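Local atomic coordinates of pyoverdine biosynthesis protein PvcB (Pseudomonas aeruginosa, PDB entry 4YLM), a protein that catalyses the 2-oxoglutarate-dependent oxidation of tyrosine isonitrile, a step in paerucumarin biosynthesis, probably with iron(II) as cofactor. Residues Tyr6-Asp9 with Gln10-Leu14; Gly41-Ala45 with Gln46-Gly50; Val82-Pro86 with Phe87-Leu91; Ala254-Thr258 with Leu259-Arg263. One frame throughout, in Å; residues are numbered along the deposited sequence.

Contact 1 (Tyr6-Asp9 with Gln10-Leu14)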
# COMPACT_ATOMS: atom_id res chain seq x y z
N TYR A 6 -12.02 4.06 -12.20
CA TYR A 6 -11.20 4.12 -11.00
C TYR A 6 -11.77 5.07 -9.98
O TYR A 6 -12.08 6.21 -10.29
CB TYR A 6 -9.78 4.54 -11.34
CG TYR A 6 -9.10 3.61 -12.27
CD1 TYR A 6 -8.79 2.32 -11.87
CD2 TYR A 6 -8.75 4.00 -13.56
CE1 TYR A 6 -8.16 1.45 -12.70
CE2 TYR A 6 -8.12 3.12 -14.42
CZ TYR A 6 -7.83 1.84 -13.97
OH TYR A 6 -7.20 0.94 -14.79
N LEU A 7 -11.94 4.57 -8.75
CA LEU A 7 -12.20 5.40 -7.59
C LEU A 7 -11.21 5.03 -6.48
O LEU A 7 -11.09 3.85 -6.06
CB LEU A 7 -13.65 5.30 -7.13
CG LEU A 7 -14.48 6.51 -7.60
CD1 LEU A 7 -15.87 6.51 -6.99
CD2 LEU A 7 -13.75 7.80 -7.28
N SER A 8 -10.46 6.03 -6.05
CA SER A 8 -9.34 5.83 -5.15
C SER A 8 -9.75 6.17 -3.73
O SER A 8 -10.75 6.86 -3.52
CB SER A 8 -8.19 6.77 -5.55
OG SER A 8 -7.00 6.43 -4.87
N ASP A 9 -8.99 5.66 -2.76
CA ASP A 9 -9.15 6.13 -1.40
C ASP A 9 -8.15 7.27 -1.13
O ASP A 9 -8.12 7.82 -0.03
CB ASP A 9 -8.96 4.99 -0.39
CG ASP A 9 -7.85 4.03 -0.79
OD1 ASP A 9 -7.02 4.39 -1.65
OD2 ASP A 9 -7.81 2.90 -0.25
N GLN A 10 -7.36 7.61 -2.14
CA GLN A 10 -6.40 8.71 -2.05
C GLN A 10 -7.05 10.00 -2.57
O GLN A 10 -7.99 9.95 -3.36
CB GLN A 10 -5.14 8.39 -2.87
CG GLN A 10 -4.32 7.19 -2.32
CD GLN A 10 -3.61 7.50 -1.02
OE1 GLN A 10 -3.30 8.66 -0.73
NE2 GLN A 10 -3.34 6.47 -0.23
N PRO A 11 -6.57 11.17 -2.12
CA PRO A 11 -7.19 12.44 -2.58
C PRO A 11 -6.71 12.84 -3.97
O PRO A 11 -5.95 13.81 -4.17
CB PRO A 11 -6.75 13.44 -1.51
CG PRO A 11 -5.37 12.93 -1.09
CD PRO A 11 -5.47 11.39 -1.16
N VAL A 12 -7.16 12.07 -4.97
CA VAL A 12 -6.75 12.27 -6.35
C VAL A 12 -7.88 11.87 -7.28
O VAL A 12 -8.79 11.17 -6.87
CB VAL A 12 -5.56 11.36 -6.76
CG1 VAL A 12 -4.29 11.77 -6.07
CG2 VAL A 12 -5.91 9.90 -6.46
N ARG A 13 -7.83 12.30 -8.54
CA ARG A 13 -8.79 11.82 -9.53
C ARG A 13 -8.00 10.92 -10.45
O ARG A 13 -6.99 11.34 -11.00
CB ARG A 13 -9.37 12.98 -10.35
CG ARG A 13 -10.47 13.78 -9.66
CD ARG A 13 -10.72 15.10 -10.40
NE ARG A 13 -9.61 16.04 -10.21
CZ ARG A 13 -9.03 16.73 -11.19
NH1 ARG A 13 -9.45 16.62 -12.45
NH2 ARG A 13 -8.02 17.55 -10.90
N LEU A 14 -8.47 9.69 -10.63
CA LEU A 14 -7.80 8.74 -11.49
C LEU A 14 -8.58 8.50 -12.78
O LEU A 14 -9.82 8.47 -12.78
CB LEU A 14 -7.64 7.40 -10.77
CG LEU A 14 -6.86 7.35 -9.46
CD1 LEU A 14 -6.67 5.92 -9.01
CD2 LEU A 14 -5.53 8.03 -9.59
O HOH W 1 -10.68 8.65 -9.28
O HOH W 2 -9.95 8.81 -6.88
O HOH W 3 -4.49 3.71 -0.66
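The chain reverses at Asp-9 and Gln-10, which brings the CA atoms of Tyr-6 and Leu-14 to 5.8 Å. On the return path Pro-11 is the centre of an inverse gamma turn, closed by Val-12 N to Gln-10 O. This turn leads into strand 12-16 of the main sheet. The two arms are not paired like strands. Water 1 links Tyr-6 O to Leu-14 N, and water 2 links Ser-8 N to Val-12 O. The bend is pinned by Ser-8. Its OG stands opposite the backbone N (chi1 -169°), which turns it toward Gln-10, whose N-H it accepts at 3.0 Å from OG to N, with an angle of 161°. Beside this bond apolar groups meet. Tyr-6 CB lies against Leu-14 CB at 3.6 Å. Leu-14 CD1 touches Ser-8 CB at 3.9 Å. Val-12 CG2 is 4.0 Å from Ser-8 OG. The side chain of Tyr-6 leaves the contact, and its ring meets that of His-55. The polar ends of the bend serve the trimeric assembly. In the conformer given, Asp-9 OD2 bonds to Trp-47 NE1 of the second subunit; a second conformer makes this bond less certain. Gln-10 OE1 bonds to Ser-54 of that subunit. Within the bend, Gln-10 CB is 3.4 Å from Ser-8 OG.

Contact 2 (Gly41-Ala45 with Gln46-Gly50)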
# COMPACT_ATOMS: atom_id res chain seq x y z
N GLY A 41 4.22 15.47 -3.74
CA GLY A 41 4.76 14.84 -2.55
C GLY A 41 3.71 14.50 -1.50
O GLY A 41 3.97 13.72 -0.58
N GLU A 42 2.54 15.10 -1.62
CA GLU A 42 1.44 14.80 -0.71
C GLU A 42 0.91 13.36 -0.86
O GLU A 42 0.34 12.81 0.08
CB GLU A 42 0.31 15.84 -0.87
CG GLU A 42 0.80 17.26 -0.53
CD GLU A 42 -0.25 18.34 -0.73
OE1 GLU A 42 -1.35 18.26 -0.16
OE2 GLU A 42 0.05 19.31 -1.45
N LEU A 43 1.13 12.73 -2.01
CA LEU A 43 0.72 11.34 -2.20
C LEU A 43 1.80 10.41 -1.65
O LEU A 43 2.98 10.75 -1.68
CB LEU A 43 0.49 11.05 -3.70
CG LEU A 43 -0.55 11.96 -4.37
CD1 LEU A 43 -0.68 11.62 -5.86
CD2 LEU A 43 -1.90 11.80 -3.67
N PRO A 44 1.41 9.23 -1.13
CA PRO A 44 2.43 8.33 -0.59
C PRO A 44 3.19 7.60 -1.68
O PRO A 44 2.58 6.94 -2.52
CB PRO A 44 1.62 7.32 0.25
CG PRO A 44 0.15 7.62 0.02
CD PRO A 44 0.05 8.67 -1.06
N ALA A 45 4.52 7.69 -1.65
CA ALA A 45 5.38 7.04 -2.64
C ALA A 45 5.16 5.53 -2.72
O ALA A 45 5.26 4.94 -3.80
CB ALA A 45 6.86 7.35 -2.36
N GLN A 46 4.86 4.89 -1.58
CA GLN A 46 4.65 3.43 -1.59
C GLN A 46 3.43 3.08 -2.44
O GLN A 46 3.42 2.07 -3.15
CB GLN A 46 4.48 2.89 -0.16
CG GLN A 46 4.48 1.35 -0.05
CD GLN A 46 5.75 0.72 -0.62
OE1 GLN A 46 6.86 1.21 -0.38
NE2 GLN A 46 5.59 -0.35 -1.41
N TRP A 47 2.39 3.89 -2.33
CA TRP A 47 1.18 3.69 -3.12
C TRP A 47 1.46 3.91 -4.62
O TRP A 47 1.03 3.13 -5.46
CB TRP A 47 0.10 4.64 -2.61
CG TRP A 47 -1.17 4.60 -3.38
CD1 TRP A 47 -2.11 3.61 -3.38
CD2 TRP A 47 -1.68 5.64 -4.23
NE1 TRP A 47 -3.17 3.97 -4.17
CE2 TRP A 47 -2.92 5.21 -4.72
CE3 TRP A 47 -1.20 6.90 -4.61
CZ2 TRP A 47 -3.70 5.98 -5.58
CZ3 TRP A 47 -1.98 7.67 -5.48
CH2 TRP A 47 -3.21 7.20 -5.95
N LEU A 48 2.18 4.98 -4.94
CA LEU A 48 2.53 5.27 -6.33
C LEU A 48 3.33 4.13 -6.93
O LEU A 48 3.13 3.76 -8.07
CB LEU A 48 3.34 6.57 -6.43
CG LEU A 48 2.55 7.85 -6.18
CD1 LEU A 48 3.50 9.06 -6.16
CD2 LEU A 48 1.47 7.99 -7.26
N LYS A 49 4.25 3.57 -6.15
CA LYS A 49 5.09 2.47 -6.61
C LYS A 49 4.25 1.23 -6.96
O LYS A 49 4.50 0.55 -7.96
CB LYS A 49 6.10 2.12 -5.51
CG LYS A 49 7.48 1.79 -6.00
CD LYS A 49 8.44 1.48 -4.84
CE LYS A 49 8.68 2.70 -3.95
NZ LYS A 49 9.74 2.39 -2.93
N GLY A 50 3.25 0.94 -6.12
CA GLY A 50 2.29 -0.12 -6.40
C GLY A 50 1.57 0.10 -7.73
O GLY A 50 1.48 -0.81 -8.55
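Trp-47 packs against Leu-43 and Pro-44, the two residues that lead into helix 45-55. Its CG is opposite its own backbone N (chi1 176°), and this points the indole toward the start of the helix. CB sits 3.4 Å from Pro-44 O and 4.0 Å from Pro-44 CG. Further out, CE3 meets Pro-44 CD at 4.2 Å, in an oblique approach. Next along the six-membered ring, CZ3 takes Leu-43 CD1 at 4.2 Å. That methyl comes in at the ring edge, near its plane. On the pyrrole side NE1 bonds to Asp-9 OD2 of the third subunit, less certainly because Asp-9 has two conformers. At the backbone, Pro-44 is at the N-cap position. Pro-44 O accepts from Leu-48 N at 3.1 Å, with an N-H...O angle of 164° and the donor in the carbonyl plane. A weak second bond comes from Trp-47 N. Ala-45 O takes Lys-49 N at 2.9 Å and so continues the helical ladder. The Lys-49 ammonium goes to Phe-79, bonding its backbone O and forming a cation-pi contact with its ring. Leu-43 CB and Leu-48 CD1 touch loosely at 4.4 Å. The helix packs on Val-12 of strand 12-16 and Leu-31 of strand 29-33 through Trp-47, and on Phe-79 and Tyr-75 of helix 69-79 through Ala-45 and Leu-48.

Contact 3 (Val82-Pro86 with Phe87-Leu91)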
# COMPACT_ATOMS: atom_id res chain seq x y z
N VAL A 82 17.69 5.61 -4.81
CA VAL A 82 18.07 6.25 -6.07
C VAL A 82 19.27 5.53 -6.65
O VAL A 82 20.20 5.18 -5.94
CB VAL A 82 18.39 7.75 -5.88
CG1 VAL A 82 19.09 8.32 -7.11
CG2 VAL A 82 17.11 8.53 -5.56
N MET A 83 19.24 5.26 -7.96
CA MET A 83 20.41 4.76 -8.63
C MET A 83 21.27 5.96 -9.07
O MET A 83 20.89 6.71 -9.98
CB MET A 83 20.04 3.90 -9.84
CG MET A 83 21.24 3.25 -10.51
SD MET A 83 20.83 2.17 -11.90
CE MET A 83 20.83 3.34 -13.24
N LEU A 84 22.40 6.15 -8.40
CA LEU A 84 23.24 7.32 -8.60
C LEU A 84 24.19 7.16 -9.78
O LEU A 84 24.76 6.09 -10.00
CB LEU A 84 24.02 7.66 -7.33
CG LEU A 84 23.21 8.24 -6.17
CD1 LEU A 84 24.06 8.31 -4.91
CD2 LEU A 84 22.64 9.61 -6.53
N TRP A 85 24.34 8.23 -10.55
CA TRP A 85 25.31 8.25 -11.63
C TRP A 85 26.47 9.14 -11.20
O TRP A 85 26.40 9.79 -10.15
CB TRP A 85 24.66 8.83 -12.89
CG TRP A 85 23.66 7.93 -13.55
CD1 TRP A 85 22.38 7.65 -13.12
CD2 TRP A 85 23.83 7.20 -14.77
NE1 TRP A 85 21.76 6.80 -14.01
CE2 TRP A 85 22.63 6.50 -15.02
CE3 TRP A 85 24.89 7.07 -15.68
CZ2 TRP A 85 22.47 5.68 -16.14
CZ3 TRP A 85 24.72 6.25 -16.78
CH2 TRP A 85 23.52 5.58 -17.00
N PRO A 86 27.55 9.18 -11.99
CA PRO A 86 28.64 10.10 -11.62
C PRO A 86 28.15 11.54 -11.48
O PRO A 86 28.69 12.30 -10.67
CB PRO A 86 29.61 9.95 -12.78
CG PRO A 86 29.41 8.53 -13.23
CD PRO A 86 27.93 8.28 -13.09
N PHE A 87 27.11 11.91 -12.24
CA PHE A 87 26.56 13.26 -12.14
C PHE A 87 25.61 13.45 -10.95
O PHE A 87 25.09 14.55 -10.74
CB PHE A 87 25.87 13.67 -13.44
CG PHE A 87 24.80 12.70 -13.91
CD1 PHE A 87 25.05 11.83 -14.96
CD2 PHE A 87 23.54 12.68 -13.31
CE1 PHE A 87 24.08 10.94 -15.42
CE2 PHE A 87 22.55 11.79 -13.76
CZ PHE A 87 22.82 10.92 -14.81
N GLY A 88 25.37 12.39 -10.19
CA GLY A 88 24.42 12.47 -9.09
C GLY A 88 23.10 11.78 -9.41
O GLY A 88 23.09 10.77 -10.11
N ALA A 89 21.99 12.33 -8.93
CA ALA A 89 20.69 11.70 -9.08
C ALA A 89 19.97 12.08 -10.38
O ALA A 89 19.32 11.25 -11.00
CB ALA A 89 19.80 12.04 -7.87
N VAL A 90 20.09 13.34 -10.78
CA VAL A 90 19.27 13.90 -11.85
C VAL A 90 19.99 14.10 -13.19
O VAL A 90 20.98 14.85 -13.29
CB VAL A 90 18.68 15.26 -11.42
CG1 VAL A 90 17.96 15.94 -12.58
CG2 VAL A 90 17.74 15.08 -10.24
N LEU A 91 19.50 13.44 -14.23
CA LEU A 91 19.96 13.71 -15.60
C LEU A 91 19.15 14.88 -16.17
O LEU A 91 17.92 14.82 -16.20
CB LEU A 91 19.80 12.47 -16.48
CG LEU A 91 20.15 12.66 -17.97
CD1 LEU A 91 21.64 12.89 -18.13
CD2 LEU A 91 19.69 11.46 -18.80
O HOH W 4 19.31 8.60 -11.25
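The side chains of Trp-85 and Phe-87 lie side by side and point the same way. Their ring planes are only 9° apart, but the rings are slid, so overlap is slight: the centroids of the Trp-85 five-membered ring and the Phe-87 ring are 4.7 Å apart. Trp-85 CB lies over one face of the Phe-87 ring, shifted toward its rim, in a CH-pi contact 3.4 Å from the centroid. Phe-87 CZ lies over one face of the indole, 3.4 Å from Trp-85 CG. Gly-88 O is at the indole edge, near its plane. Phe-87 reaches this place because its CG stands between the backbone N and the carbonyl carbon (chi1 55°), which brings the ring back against Trp-85 CB. The backbone here is a type I beta turn from Trp-85 to Gly-88. Two bonds close it as a single antiparallel bridge. Trp-85 N gives to Gly-88 O at 2.9 Å, nearly straight. Gly-88 N gives to Trp-85 O at 2.8 Å, from above the carbonyl plane. Ala-89 CB touches both Val-82 CG1 at 3.9 Å and Leu-84 CD2 at 4.0 Å. The polar bonds across the turn are therefore made by the backbone, while the rings add dispersion and CH-pi contact, and the indole NE1, bonded to His-278 ND1, ties the turn to strand 272-286.

Contact 4 (Ala254-Thr258 with Leu259-Arg263)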
# COMPACT_ATOMS: atom_id res chain seq x y z
N ALA A 254 7.75 5.54 -14.85
CA ALA A 254 7.67 4.45 -15.82
C ALA A 254 8.32 3.19 -15.26
O ALA A 254 9.37 3.26 -14.62
CB ALA A 254 8.38 4.88 -17.14
N ASP A 255 7.67 2.05 -15.49
CA ASP A 255 8.16 0.73 -15.10
C ASP A 255 9.14 0.24 -16.17
O ASP A 255 8.74 -0.36 -17.17
CB ASP A 255 6.96 -0.24 -14.96
CG ASP A 255 7.36 -1.66 -14.61
OD1 ASP A 255 8.56 -1.94 -14.37
OD2 ASP A 255 6.44 -2.53 -14.57
N ASN A 256 10.42 0.53 -15.95
CA ASN A 256 11.48 0.16 -16.89
C ASN A 256 11.68 -1.36 -17.05
O ASN A 256 12.32 -1.79 -18.00
CB ASN A 256 12.80 0.82 -16.45
CG ASN A 256 13.96 0.50 -17.39
OD1 ASN A 256 13.95 0.87 -18.58
ND2 ASN A 256 14.98 -0.15 -16.85
N LEU A 257 11.13 -2.16 -16.13
CA LEU A 257 11.29 -3.62 -16.20
C LEU A 257 10.26 -4.28 -17.12
O LEU A 257 10.42 -5.43 -17.52
CB LEU A 257 11.25 -4.26 -14.80
CG LEU A 257 12.25 -3.69 -13.77
CD1 LEU A 257 12.18 -4.48 -12.46
CD2 LEU A 257 13.68 -3.71 -14.34
N THR A 258 9.20 -3.53 -17.44
CA THR A 258 8.08 -4.04 -18.23
C THR A 258 7.96 -3.32 -19.57
O THR A 258 7.65 -3.93 -20.59
CB THR A 258 6.76 -3.87 -17.46
OG1 THR A 258 6.84 -4.59 -16.22
CG2 THR A 258 5.57 -4.43 -18.27
N LEU A 259 8.16 -2.00 -19.56
CA LEU A 259 8.04 -1.22 -20.78
C LEU A 259 9.34 -1.20 -21.56
O LEU A 259 10.40 -1.53 -21.03
CB LEU A 259 7.69 0.23 -20.47
CG LEU A 259 6.48 0.48 -19.56
CD1 LEU A 259 6.38 1.97 -19.30
CD2 LEU A 259 5.21 -0.05 -20.23
N LEU A 260 9.24 -0.81 -22.82
CA LEU A 260 10.38 -0.31 -23.59
C LEU A 260 10.02 1.12 -23.90
O LEU A 260 8.84 1.48 -23.89
CB LEU A 260 10.56 -1.09 -24.90
CG LEU A 260 10.82 -2.59 -24.72
CD1 LEU A 260 10.83 -3.33 -26.07
CD2 LEU A 260 12.12 -2.82 -23.95
N HIS A 261 11.02 1.95 -24.17
CA HIS A 261 10.73 3.35 -24.42
C HIS A 261 11.63 3.88 -25.52
O HIS A 261 12.65 3.28 -25.86
CB HIS A 261 10.96 4.15 -23.13
CG HIS A 261 12.40 4.24 -22.74
ND1 HIS A 261 13.18 5.34 -23.03
CD2 HIS A 261 13.21 3.36 -22.11
CE1 HIS A 261 14.41 5.13 -22.58
NE2 HIS A 261 14.45 3.94 -22.01
N GLY A 262 11.23 5.00 -26.09
CA GLY A 262 12.03 5.59 -27.15
C GLY A 262 11.54 6.98 -27.41
O GLY A 262 11.06 7.65 -26.49
N ARG A 263 11.63 7.41 -28.66
CA ARG A 263 11.25 8.76 -29.01
C ARG A 263 10.86 8.93 -30.48
O ARG A 263 11.57 8.50 -31.39
CB ARG A 263 12.37 9.74 -28.67
CG ARG A 263 11.91 11.19 -28.79
CD ARG A 263 13.06 12.16 -28.65
NE ARG A 263 12.58 13.53 -28.75
CZ ARG A 263 13.31 14.60 -28.44
NH1 ARG A 263 14.56 14.44 -28.01
NH2 ARG A 263 12.80 15.82 -28.56
O HOH W 5 12.13 0.71 -20.45
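Leu-259 lays its side chain back along the carbonyl of Asp-255. Its CG is opposite its own carbonyl carbon (chi1 -52°) and comes 3.4 Å from Asp-255 O, and CD1 ends 4.1 Å from Ala-254 CB. The same carbonyl receives Leu-259 N at 3.0 Å, nearly in line with the C=O bond, and Thr-258 N as a second donor. The Asp-255 carboxylate faces the loop instead. OD1 accepts Leu-257 N at 3.1 Å, making an Asx turn. OD2 accepts the Thr-258 OG1 hydroxyl at 2.7 Å. Both donors stand well out of the carboxylate plane. OD2 also bonds to His-56, so the carboxylate bonds both within the loop between strands 251-255 and 259-263 and to His-56. Asn-256 turns toward His-261. Its OD1 is 4.4 Å from His-261 CD2, oblique to the ring, and is not bonded to it. Water 5 lies at the imidazole edge, in the ring plane, and gives hydrogens to Asn-256 OD1 at 2.6 Å and to Leu-259 O. Asn-256 OD1 also accepts the backbone N of Asp-114, as a second-shell residue would, and His-261 NE2 is bonded to Asp-114 OD1. His-112, Asp-114 and His-261 are the assigned iron ligands, consistent with the His-X-Asp...His facial triad typical of the TauD/TfdA dioxygenases and their double-stranded beta-helix fold.

Overall arrangement
Contacts 1 and 2 form one continuous patch, with centres 12 Å apart. Val-12 CG1 meets Leu-43 CD2 at 3.4 Å, and Trp-47 CZ2 meets Ser-8 OG at 3.4 Å. Both contacts also touch the third subunit, so this patch belongs to the subunit interface and lies away from the iron site. Contacts 3 and 4 touch no other subunit. Contact 4 holds His-261, an assigned iron ligand, and its centre is about 3 Å from the chain centre. The centres of contacts 3 and 4 are about 19 Å apart, but the Trp-85 side chain comes within about 7 Å of that of Asp-114. Contacts 1, 3 and 4 all reach the main sheet.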